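5'-AMP-activated protein kinase subunit beta (Schizosaccharomyces pombe, PDB 2QRD) serves as the beta subunit of AMP-activated protein kinase, probably mediating heterotrimer formation and directing the kinase's localisation and substrate choice during glucose limitation. Local coordinates at residues 32-36 / 57-63. Numbering follows the deposited sequence.
Sequences PPHLE and NHVLLNH
Two compact turns of the beta subunit's interaction domain meet here, before and after helix 46-49, away from the ADP site and against the kinase subunit. P32 approaches extended; P33, whose fixed phi suits a bend, starts a short 3-10 turn with H34, and L35 N is hydrogen-bonded to P32 O (3.2 Å). In 57-63, H58 and V59 form a type I turn: L60 N donates a hydrogen bond to N57 O (2.8 Å). Asn suits its start, OD1 accepting from V59 N (3.2 Å) in an Asx turn. L35 and L60 are in register, CA atoms 7.8 Å apart; L60 CB points toward the other loop, L35 CB sideways.

H34, at chi1 p, points its ring's CD2 edge at L60 CD2 (3.4 Å); V59 CG2 is 3.6 Å from H34 CD2. Branched L60 (mt) touches two surfaces: CD1 lies 3.3 Å from H34 O, CD2 3.7 Å from L35 CD2. L35, mt, apolar and buried beside Y83 of the ssp2 kinase chain, brings CD2 to 4.3 Å from H63 ND1, which is hydrogen-bonded to D93 of that chain. With just 210 Å² buried and no hydrogen bond or salt bridge across, dispersion and apolar burial join the loops; polar bonds serve each turn and the kinase chain.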
ATOM      1  N   PRO B  32     -16.497  25.176   7.616  1.00 46.99           N
ATOM      2  CA  PRO B  32     -15.662  25.407   8.803  1.00 47.21           C
ATOM      3  C   PRO B  32     -14.163  25.318   8.499  1.00 47.44           C
ATOM      4  O   PRO B  32     -13.771  24.543   7.643  1.00 46.97           O
ATOM      5  CB  PRO B  32     -16.094  24.303   9.768  1.00 46.86           C
ATOM      6  CG  PRO B  32     -16.692  23.263   8.934  1.00 47.34           C
ATOM      7  CD  PRO B  32     -17.277  23.930   7.733  1.00 46.95           C
ATOM      8  N   PRO B  33     -13.332  26.121   9.198  1.00 48.47           N
ATOM      9  CA  PRO B  33     -11.882  26.189   8.963  1.00 49.09           C
ATOM     10  C   PRO B  33     -11.177  24.841   8.992  1.00 50.00           C
ATOM     11  O   PRO B  33     -10.171  24.675   8.295  1.00 50.43           O
ATOM     12  CB  PRO B  33     -11.380  27.047  10.116  1.00 48.57           C
ATOM     13  CG  PRO B  33     -12.515  27.888  10.467  1.00 48.79           C
ATOM     14  CD  PRO B  33     -13.738  27.051  10.266  1.00 48.66           C
ATOM     15  N   HIS B  34     -11.698  23.897   9.782  1.00 50.67           N
ATOM     16  CA  HIS B  34     -11.053  22.605   9.972  1.00 51.55           C
ATOM     17  C   HIS B  34     -11.158  21.620   8.790  1.00 51.69           C
ATOM     18  O   HIS B  34     -10.357  20.685   8.710  1.00 51.90           O
ATOM     19  CB  HIS B  34     -11.427  21.975  11.329  1.00 52.30           C
ATOM     20  CG  HIS B  34     -12.838  21.470  11.413  1.00 55.01           C
ATOM     21  ND1 HIS B  34     -13.925  22.302  11.598  1.00 57.91           N
ATOM     22  CD2 HIS B  34     -13.335  20.211  11.375  1.00 56.54           C
ATOM     23  CE1 HIS B  34     -15.030  21.577  11.645  1.00 58.36           C
ATOM     24  NE2 HIS B  34     -14.702  20.305  11.509  1.00 58.38           N
ATOM     25  N   LEU B  35     -12.088  21.862   7.855  1.00 51.56           N
ATOM     26  CA  LEU B  35     -12.208  21.051   6.617  1.00 51.36           C
ATOM     27  C   LEU B  35     -11.454  21.621   5.414  1.00 51.85           C
ATOM     28  O   LEU B  35     -11.676  21.224   4.262  1.00 51.67           O
ATOM     29  CB  LEU B  35     -13.685  20.842   6.236  1.00 50.45           C
ATOM     30  CG  LEU B  35     -14.527  19.863   7.068  1.00 48.75           C
ATOM     31  CD1 LEU B  35     -16.007  20.213   6.955  1.00 42.77           C
ATOM     32  CD2 LEU B  35     -14.264  18.409   6.679  1.00 45.43           C
ATOM     33  N   GLU B  36     -10.572  22.564   5.688  1.00 53.01           N
ATOM     34  CA  GLU B  36      -9.779  23.218   4.659  1.00 54.33           C
ATOM     35  C   GLU B  36      -8.437  22.543   4.433  1.00 54.45           C
ATOM     36  O   GLU B  36      -7.871  22.645   3.349  1.00 55.06           O
ATOM     37  CB  GLU B  36      -9.593  24.710   4.983  1.00 54.42           C
ATOM     38  CG  GLU B  36     -10.806  25.573   4.570  1.00 55.21           C
ATOM     39  CD  GLU B  36     -10.790  26.983   5.149  1.00 56.01           C
ATOM     40  OE1 GLU B  36      -9.684  27.521   5.428  1.00 57.07           O
ATOM     41  OE2 GLU B  36     -11.896  27.559   5.327  1.00 58.94           O
ATOM     42  N   ASN B  57      -6.712  15.505  13.106  1.00 57.24           N
ATOM     43  CA  ASN B  57      -7.774  16.073  13.912  1.00 57.85           C
ATOM     44  C   ASN B  57      -8.812  14.960  14.132  1.00 57.90           C
ATOM     45  O   ASN B  57      -9.395  14.431  13.169  1.00 57.48           O
ATOM     46  CB  ASN B  57      -8.370  17.268  13.160  1.00 58.10           C
ATOM     47  CG  ASN B  57      -9.378  18.047  13.964  1.00 58.51           C
ATOM     48  OD1 ASN B  57      -9.841  17.624  15.027  1.00 59.71           O
ATOM     49  ND2 ASN B  57      -9.744  19.207  13.443  1.00 60.78           N
ATOM     50  N   HIS B  58      -8.994  14.592  15.399  1.00 57.97           N
ATOM     51  CA  HIS B  58      -9.948  13.568  15.798  1.00 58.54           C
ATOM     52  C   HIS B  58     -11.362  13.834  15.281  1.00 58.24           C
ATOM     53  O   HIS B  58     -12.122  12.884  15.066  1.00 58.77           O
ATOM     54  CB  HIS B  58      -9.962  13.379  17.320  1.00 59.06           C
ATOM     55  CG  HIS B  58      -8.593  13.236  17.930  1.00 62.40           C
ATOM     56  ND1 HIS B  58      -7.590  12.464  17.364  1.00 62.78           N
ATOM     57  CD2 HIS B  58      -8.063  13.766  19.064  1.00 63.47           C
ATOM     58  CE1 HIS B  58      -6.504  12.537  18.114  1.00 62.55           C
ATOM     59  NE2 HIS B  58      -6.764  13.317  19.151  1.00 64.64           N
ATOM     60  N   VAL B  59     -11.723  15.097  15.045  1.00 57.49           N
ATOM     61  CA  VAL B  59     -13.038  15.358  14.446  1.00 57.01           C
ATOM     62  C   VAL B  59     -13.126  15.012  12.945  1.00 56.64           C
ATOM     63  O   VAL B  59     -14.230  14.953  12.415  1.00 57.08           O
ATOM     64  CB  VAL B  59     -13.621  16.795  14.736  1.00 57.31           C
ATOM     65  CG1 VAL B  59     -13.758  17.067  16.246  1.00 56.08           C
ATOM     66  CG2 VAL B  59     -12.814  17.877  14.030  1.00 57.89           C
ATOM     67  N   LEU B  60     -11.993  14.788  12.271  1.00 55.58           N
ATOM     68  CA  LEU B  60     -11.994  14.519  10.827  1.00 54.77           C
ATOM     69  C   LEU B  60     -11.759  13.047  10.482  1.00 54.64           C
ATOM     70  O   LEU B  60     -11.464  12.690   9.327  1.00 55.32           O
ATOM     71  CB  LEU B  60     -10.968  15.397  10.107  1.00 54.57           C
ATOM     72  CG  LEU B  60     -11.051  16.921  10.288  1.00 54.47           C
ATOM     73  CD1 LEU B  60      -9.817  17.617   9.697  1.00 50.29           C
ATOM     74  CD2 LEU B  60     -12.352  17.467   9.704  1.00 53.40           C
ATOM     75  N   LEU B  61     -11.881  12.202  11.493  1.00 53.87           N
ATOM     76  CA  LEU B  61     -11.901  10.762  11.331  1.00 53.12           C
ATOM     77  C   LEU B  61     -13.086  10.268  10.465  1.00 53.09           C
ATOM     78  O   LEU B  61     -14.236  10.685  10.644  1.00 52.92           O
ATOM     79  CB  LEU B  61     -11.899  10.097  12.714  1.00 52.89           C
ATOM     80  CG  LEU B  61     -10.546   9.620  13.279  1.00 52.20           C
ATOM     81  CD1 LEU B  61      -9.346  10.381  12.741  1.00 50.85           C
ATOM     82  CD2 LEU B  61     -10.557   9.652  14.790  1.00 51.60           C
ATOM     83  N   ASN B  62     -12.772   9.388   9.521  1.00 52.50           N
ATOM     84  CA  ASN B  62     -13.726   8.839   8.558  1.00 52.62           C
ATOM     85  C   ASN B  62     -14.618   9.855   7.841  1.00 51.38           C
ATOM     86  O   ASN B  62     -15.782   9.613   7.578  1.00 51.90           O
ATOM     87  CB  ASN B  62     -14.466   7.611   9.126  1.00 53.29           C
ATOM     88  CG  ASN B  62     -13.521   6.383   9.338  1.00 55.47           C
ATOM     89  OD1 ASN B  62     -13.503   5.789  10.417  1.00 58.73           O
ATOM     90  ND2 ASN B  62     -12.721   6.039   8.321  1.00 56.61           N
ATOM     91  N   HIS B  63     -14.025  11.003   7.529  1.00 50.49           N
ATOM     92  CA  HIS B  63     -14.524  11.917   6.512  1.00 48.57           C
ATOM     93  C   HIS B  63     -13.836  11.588   5.199  1.00 48.34           C
ATOM     94  O   HIS B  63     -12.620  11.423   5.136  1.00 47.93           O
ATOM     95  CB  HIS B  63     -14.222  13.376   6.892  1.00 48.54           C
ATOM     96  CG  HIS B  63     -15.102  13.910   7.977  1.00 45.96           C
ATOM     97  ND1 HIS B  63     -16.170  14.742   7.724  1.00 45.20           N
ATOM     98  CD2 HIS B  63     -15.090  13.713   9.312  1.00 42.94           C
ATOM     99  CE1 HIS B  63     -16.781  15.036   8.857  1.00 43.14           C
ATOM    100  NE2 HIS B  63     -16.150  14.418   9.836  1.00 43.74           N
TER